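Local structure of putative aminooxidase (Propionibacterium acnes, 2BA9) at residues A[24-30]-A[419-424]; A[171-175]-A[302-307]. The protein is an FAD-binding polyunsaturated fatty acid isomerase that produces conjugated linoleic acid and has the fold of the flavin-containing amine oxidoreductases. All coordinates share one frame; numbering follows the deposited sequence.

How the contacts relate
From the N terminus the chain runs through strand 9-12 into helix 16-28, whose end supplies the first half of contact 1; the second half is the C-terminal end of helix 408-423, so this contact closes almost the whole chain into one loop. Contact 2 falls within that loop and closes a shorter one, from the turn after helix 166-170 to the segment linking strands 295-297 and 310-315 of the mixed sheet. The loops are therefore nested and do not cross. Contact 1 belongs to the dinucleotide-binding part, contact 2 to the join between helical region and mixed sheet. Their centres lie about 40 Å apart, on opposite sides of the chain's centre.

Contact 1 (A[24-30]-A[419-424]); sequences YLEQAGF and VTRFFV
Leu25 lies over the face of Phe423, whose edge in turn points at a face of Phe30. Leu25 CD2 does the touching, 4.0 Å from the Phe423 ring centroid and 28° off the normal, a CH-pi contact. The two phenylalanines make a T-shaped pair, with planes at 89° and centroids 5.7 Å apart. At the rim of the Phe30 ring, CZ also reaches Phe423 CB at 3.7 Å. Beside the rings, the two methyls of Val419 divide the helix surface: CG1, anti to the backbone N (chi1 178°), meets Ala28 CB at 3.7 Å, while CG2 abuts Leu25 CG at 3.8 Å. The segments end helices 16-28 and 408-423, which pack in the Rossmann-type region of the flavin-containing amine oxidoreductase fold; Leu25, Phe30 and Phe423 all also touch Ile9 of the parallel sheet. The short axes approach to 10.9 Å. Helix 16-28 closes in a Schellman motif, with Gly29 at positive phi, and Phe30 follows directly. On the more exposed side, Val424 CG1 reaches Ala28 CB at 3.7 Å, next to the C-terminal carboxylate.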
loop_
_atom_site.group_PDB
_atom_site.type_symbol
_atom_site.label_atom_id
_atom_site.label_comp_id
_atom_site.label_asym_id
_atom_site.label_seq_id
_atom_site.Cartn_x
_atom_site.Cartn_y
_atom_site.Cartn_z
ATOM N N TYR A 24 7.862 13.376 11.968
ATOM C CA TYR A 24 7.923 12.891 13.353
ATOM C C TYR A 24 9.308 13.012 13.970
ATOM O O TYR A 24 9.440 13.126 15.200
ATOM C CB TYR A 24 7.364 11.465 13.468
ATOM C CG TYR A 24 5.848 11.460 13.368
ATOM C CD1 TYR A 24 5.055 11.941 14.410
ATOM C CD2 TYR A 24 5.213 11.011 12.222
ATOM C CE1 TYR A 24 3.655 11.967 14.299
ATOM C CE2 TYR A 24 3.830 11.029 12.106
ATOM C CZ TYR A 24 3.059 11.502 13.134
ATOM O OH TYR A 24 1.693 11.505 12.967
ATOM N N LEU A 25 10.342 13.007 13.133
ATOM C CA LEU A 25 11.685 13.323 13.613
ATOM C C LEU A 25 11.726 14.790 14.036
ATOM O O LEU A 25 12.162 15.112 15.150
ATOM C CB LEU A 25 12.752 13.007 12.551
ATOM C CG LEU A 25 13.164 11.527 12.500
ATOM C CD1 LEU A 25 13.889 11.169 11.197
ATOM C CD2 LEU A 25 14.031 11.173 13.709
ATOM N N GLU A 26 11.255 15.665 13.146
ATOM C CA GLU A 26 11.185 17.091 13.431
ATOM C C GLU A 26 10.508 17.320 14.783
ATOM O O GLU A 26 11.057 18.003 15.643
ATOM C CB GLU A 26 10.420 17.822 12.327
ATOM C CG GLU A 26 10.534 19.335 12.401
ATOM C CD GLU A 26 9.787 20.025 11.281
ATOM O OE1 GLU A 26 10.145 19.814 10.112
ATOM O OE2 GLU A 26 8.855 20.795 11.579
ATOM N N GLN A 27 9.331 16.721 14.959
ATOM C CA GLN A 27 8.517 16.898 16.175
ATOM C C GLN A 27 9.151 16.359 17.466
ATOM O O GLN A 27 8.849 16.846 18.555
ATOM C CB GLN A 27 7.119 16.301 15.964
ATOM C CG GLN A 27 6.279 17.104 14.974
ATOM C CD GLN A 27 4.901 16.520 14.719
ATOM O OE1 GLN A 27 4.064 17.159 14.089
ATOM N NE2 GLN A 27 4.658 15.310 15.204
ATOM N N ALA A 28 10.046 15.381 17.327
ATOM C CA ALA A 28 10.829 14.842 18.447
ATOM C C ALA A 28 12.088 15.657 18.734
ATOM O O ALA A 28 12.814 15.365 19.693
ATOM C CB ALA A 28 11.216 13.384 18.166
ATOM N N GLY A 29 12.358 16.667 17.914
ATOM C CA GLY A 29 13.499 17.556 18.132
ATOM C C GLY A 29 14.728 17.213 17.310
ATOM O O GLY A 29 15.828 17.680 17.606
ATOM N N PHE A 30 14.541 16.400 16.278
ATOM C CA PHE A 30 15.611 16.079 15.334
ATOM C C PHE A 30 15.470 16.986 14.095
ATOM O O PHE A 30 14.680 16.697 13.177
ATOM C CB PHE A 30 15.552 14.590 14.946
ATOM C CG PHE A 30 15.940 13.640 16.067
ATOM C CD1 PHE A 30 17.245 13.170 16.183
ATOM C CD2 PHE A 30 14.990 13.204 16.994
ATOM C CE1 PHE A 30 17.600 12.292 17.193
ATOM C CE2 PHE A 30 15.339 12.315 18.024
ATOM C CZ PHE A 30 16.644 11.858 18.122
ATOM N N VAL A 419 10.621 6.526 15.281
ATOM C CA VAL A 419 11.238 7.623 16.015
ATOM C C VAL A 419 11.128 7.335 17.506
ATOM O O VAL A 419 12.091 7.507 18.254
ATOM C CB VAL A 419 10.552 8.972 15.714
ATOM C CG1 VAL A 419 11.197 10.089 16.535
ATOM C CG2 VAL A 419 10.591 9.292 14.210
ATOM N N THR A 420 9.950 6.877 17.922
ATOM C CA THR A 420 9.727 6.439 19.299
ATOM C C THR A 420 10.620 5.264 19.672
ATOM O O THR A 420 11.219 5.259 20.735
ATOM C CB THR A 420 8.265 6.014 19.546
ATOM O OG1 THR A 420 7.375 7.032 19.068
ATOM C CG2 THR A 420 8.029 5.783 21.035
ATOM N N ARG A 421 10.713 4.273 18.791
ATOM C CA ARG A 421 11.420 3.032 19.120
ATOM C C ARG A 421 12.939 3.177 19.211
ATOM O O ARG A 421 13.567 2.523 20.064
ATOM C CB ARG A 421 11.072 1.929 18.121
ATOM C CG ARG A 421 9.617 1.466 18.187
ATOM C CD ARG A 421 9.452 0.136 17.517
ATOM N NE ARG A 421 9.784 0.202 16.102
ATOM C CZ ARG A 421 10.405 -0.752 15.398
ATOM N NH1 ARG A 421 10.835 -1.884 15.962
ATOM N NH2 ARG A 421 10.616 -0.557 14.100
ATOM N N PHE A 422 13.525 4.026 18.360
ATOM C CA PHE A 422 14.987 4.095 18.237
ATOM C C PHE A 422 15.668 5.466 18.424
ATOM O O PHE A 422 16.870 5.526 18.713
ATOM C CB PHE A 422 15.389 3.543 16.878
ATOM C CG PHE A 422 14.922 2.140 16.637
ATOM C CD1 PHE A 422 15.350 1.107 17.458
ATOM C CD2 PHE A 422 14.049 1.849 15.598
ATOM C CE1 PHE A 422 14.915 -0.196 17.243
ATOM C CE2 PHE A 422 13.621 0.555 15.375
ATOM C CZ PHE A 422 14.056 -0.468 16.196
ATOM N N PHE A 423 14.940 6.561 18.255
ATOM C CA PHE A 423 15.588 7.865 18.219
ATOM C C PHE A 423 15.461 8.619 19.530
ATOM O O PHE A 423 16.458 9.112 20.065
ATOM C CB PHE A 423 15.060 8.694 17.049
ATOM C CG PHE A 423 15.539 8.208 15.707
ATOM C CD1 PHE A 423 16.509 8.909 15.003
ATOM C CD2 PHE A 423 15.034 7.032 15.160
ATOM C CE1 PHE A 423 16.961 8.460 13.757
ATOM C CE2 PHE A 423 15.471 6.569 13.917
ATOM C CZ PHE A 423 16.438 7.287 13.211
ATOM N N VAL A 424 14.245 8.708 20.057
ATOM C CA VAL A 424 14.011 9.505 21.266
ATOM C C VAL A 424 14.750 8.914 22.476
ATOM O O VAL A 424 14.570 7.753 22.846
ATOM C CB VAL A 424 12.503 9.670 21.567
ATOM C CG1 VAL A 424 11.860 10.605 20.546
ATOM C CG2 VAL A 424 11.803 8.332 21.559
ATOM O OXT VAL A 424 15.581 9.589 23.084
#

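Contact 2 (A[171-175]-A[302-307]); sequences GHFDN and MRPERL
One water joins the two segments: it donates to Arg303 O at 2.7 Å and hydrogen-bonds His172 NE2 at 2.9 Å, lying in the imidazole plane at the ring edge. The bridge links two loops of the amine oxidoreductase fold, one leading from helix 166-170 to helix 178-184, the other joining strands 295-297 and 310-315 of the mixed sheet. His172 carries most of the contact. Its CG lies beside the backbone N (chi1 -64°), which sends the ring across to the 302-307 segment. Met302 O also sits at the ring edge, near its plane, but its angle to His172 NE2 is too poor for a hydrogen bond; the water is thus the polar link that the geometry supports. Pro304, at the start of a short 3-10 turn, runs alongside the imidazole, pointing the other way, its CG 3.7 Å from His172 CD2. Beyond the segments, His333 meets the His172 ring edge-to-face and gives Asp174 OD1 a hydrogen-bond partner. The other carboxylate oxygen, Asp174 OD2, accepts from Asn175 ND2 at 2.9 Å; the bond is nearly straight (168°), yet its donor stands 55° out of the carboxylate plane.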
loop_
_atom_site.group_PDB
_atom_site.type_symbol
_atom_site.label_atom_id
_atom_site.label_comp_id
_atom_site.label_asym_id
_atom_site.label_seq_id
_atom_site.Cartn_x
_atom_site.Cartn_y
_atom_site.Cartn_z
ATOM N N GLY A 171 -2.925 -8.904 -3.869
ATOM C CA GLY A 171 -2.643 -10.294 -4.194
ATOM C C GLY A 171 -3.680 -11.238 -3.649
ATOM O O GLY A 171 -4.764 -10.819 -3.274
ATOM N N HIS A 172 -3.329 -12.516 -3.598
ATOM C CA HIS A 172 -4.316 -13.568 -3.466
ATOM C C HIS A 172 -4.152 -14.373 -2.179
ATOM O O HIS A 172 -3.044 -14.674 -1.763
ATOM C CB HIS A 172 -4.287 -14.461 -4.713
ATOM C CG HIS A 172 -4.681 -13.737 -5.964
ATOM N ND1 HIS A 172 -3.856 -12.832 -6.591
ATOM C CD2 HIS A 172 -5.824 -13.765 -6.685
ATOM C CE1 HIS A 172 -4.469 -12.346 -7.656
ATOM N NE2 HIS A 172 -5.668 -12.895 -7.736
ATOM N N PHE A 173 -5.292 -14.709 -1.574
ATOM C CA PHE A 173 -5.353 -15.377 -0.276
ATOM C C PHE A 173 -4.794 -16.807 -0.269
ATOM O O PHE A 173 -4.497 -17.357 0.801
ATOM C CB PHE A 173 -6.803 -15.407 0.228
ATOM C CG PHE A 173 -7.370 -14.054 0.619
ATOM C CD1 PHE A 173 -8.753 -13.874 0.666
ATOM C CD2 PHE A 173 -6.552 -12.966 0.967
ATOM C CE1 PHE A 173 -9.311 -12.645 1.030
ATOM C CE2 PHE A 173 -7.117 -11.733 1.342
ATOM C CZ PHE A 173 -8.487 -11.574 1.369
ATOM N N ASP A 174 -4.663 -17.414 -1.444
ATOM C CA ASP A 174 -4.038 -18.733 -1.554
ATOM C C ASP A 174 -2.541 -18.721 -1.154
ATOM O O ASP A 174 -1.976 -19.766 -0.844
ATOM C CB ASP A 174 -4.212 -19.295 -2.974
ATOM C CG ASP A 174 -3.479 -18.462 -4.032
ATOM O OD1 ASP A 174 -4.123 -17.563 -4.618
ATOM O OD2 ASP A 174 -2.272 -18.707 -4.272
ATOM N N ASN A 175 -1.913 -17.540 -1.172
ATOM C CA ASN A 175 -0.499 -17.412 -0.841
ATOM C C ASN A 175 -0.100 -16.252 0.097
ATOM O O ASN A 175 0.832 -16.397 0.870
ATOM C CB ASN A 175 0.315 -17.339 -2.131
ATOM C CG ASN A 175 0.001 -16.113 -2.948
ATOM O OD1 ASN A 175 0.671 -15.106 -2.821
ATOM N ND2 ASN A 175 -1.020 -16.188 -3.785
ATOM N N MET A 302 -11.060 -11.702 -9.530
ATOM C CA MET A 302 -10.081 -11.733 -8.433
ATOM C C MET A 302 -9.538 -13.146 -8.137
ATOM O O MET A 302 -8.680 -13.318 -7.271
ATOM C CB MET A 302 -10.726 -11.184 -7.163
ATOM C CG MET A 302 -11.170 -9.753 -7.257
ATOM S SD MET A 302 -12.118 -9.287 -5.798
ATOM C CE MET A 302 -13.093 -7.894 -6.428
ATOM N N ARG A 303 -10.083 -14.146 -8.823
ATOM C CA ARG A 303 -9.544 -15.492 -8.860
ATOM C C ARG A 303 -8.194 -15.500 -9.583
ATOM O O ARG A 303 -8.051 -14.844 -10.621
ATOM C CB ARG A 303 -10.455 -16.394 -9.683
ATOM C CG ARG A 303 -11.799 -16.669 -9.099
ATOM C CD ARG A 303 -12.481 -17.826 -9.840
ATOM N NE ARG A 303 -13.292 -17.378 -10.980
ATOM C CZ ARG A 303 -13.117 -17.735 -12.253
ATOM N NH1 ARG A 303 -12.153 -18.573 -12.612
ATOM N NH2 ARG A 303 -13.941 -17.263 -13.175
ATOM N N PRO A 304 -7.222 -16.288 -9.093
ATOM C CA PRO A 304 -5.916 -16.432 -9.758
ATOM C C PRO A 304 -6.035 -16.882 -11.214
ATOM O O PRO A 304 -5.237 -16.495 -12.061
ATOM C CB PRO A 304 -5.233 -17.513 -8.920
ATOM C CG PRO A 304 -5.851 -17.383 -7.581
ATOM C CD PRO A 304 -7.285 -17.103 -7.871
ATOM N N GLU A 305 -7.060 -17.689 -11.482
ATOM C CA GLU A 305 -7.402 -18.152 -12.816
ATOM C C GLU A 305 -7.775 -16.998 -13.739
ATOM O O GLU A 305 -7.771 -17.150 -14.964
ATOM C CB GLU A 305 -8.591 -19.118 -12.715
ATOM C CG GLU A 305 -8.274 -20.449 -12.042
ATOM C CD GLU A 305 -8.375 -20.469 -10.512
ATOM O OE1 GLU A 305 -8.809 -19.479 -9.874
ATOM O OE2 GLU A 305 -8.010 -21.518 -9.943
ATOM N N ARG A 306 -8.107 -15.848 -13.155
ATOM C CA ARG A 306 -8.484 -14.661 -13.918
ATOM C C ARG A 306 -7.456 -13.516 -13.846
ATOM O O ARG A 306 -7.760 -12.374 -14.213
ATOM C CB ARG A 306 -9.863 -14.182 -13.444
ATOM C CG ARG A 306 -10.995 -15.144 -13.759
ATOM C CD ARG A 306 -11.282 -15.280 -15.262
ATOM N NE ARG A 306 -11.946 -14.096 -15.806
ATOM C CZ ARG A 306 -12.358 -13.975 -17.063
ATOM N NH1 ARG A 306 -12.213 -14.977 -17.919
ATOM N NH2 ARG A 306 -12.936 -12.852 -17.469
ATOM N N LEU A 307 -6.231 -13.830 -13.417
ATOM C CA LEU A 307 -5.141 -12.850 -13.378
ATOM C C LEU A 307 -5.012 -12.056 -14.681
ATOM O O LEU A 307 -5.014 -12.628 -15.753
ATOM C CB LEU A 307 -3.818 -13.560 -13.105
ATOM C CG LEU A 307 -2.630 -12.687 -12.731
ATOM C CD1 LEU A 307 -2.866 -12.039 -11.393
ATOM C CD2 LEU A 307 -1.329 -13.533 -12.699
HETATM O O HOH W 1 -7.086 -12.394 -10.269
#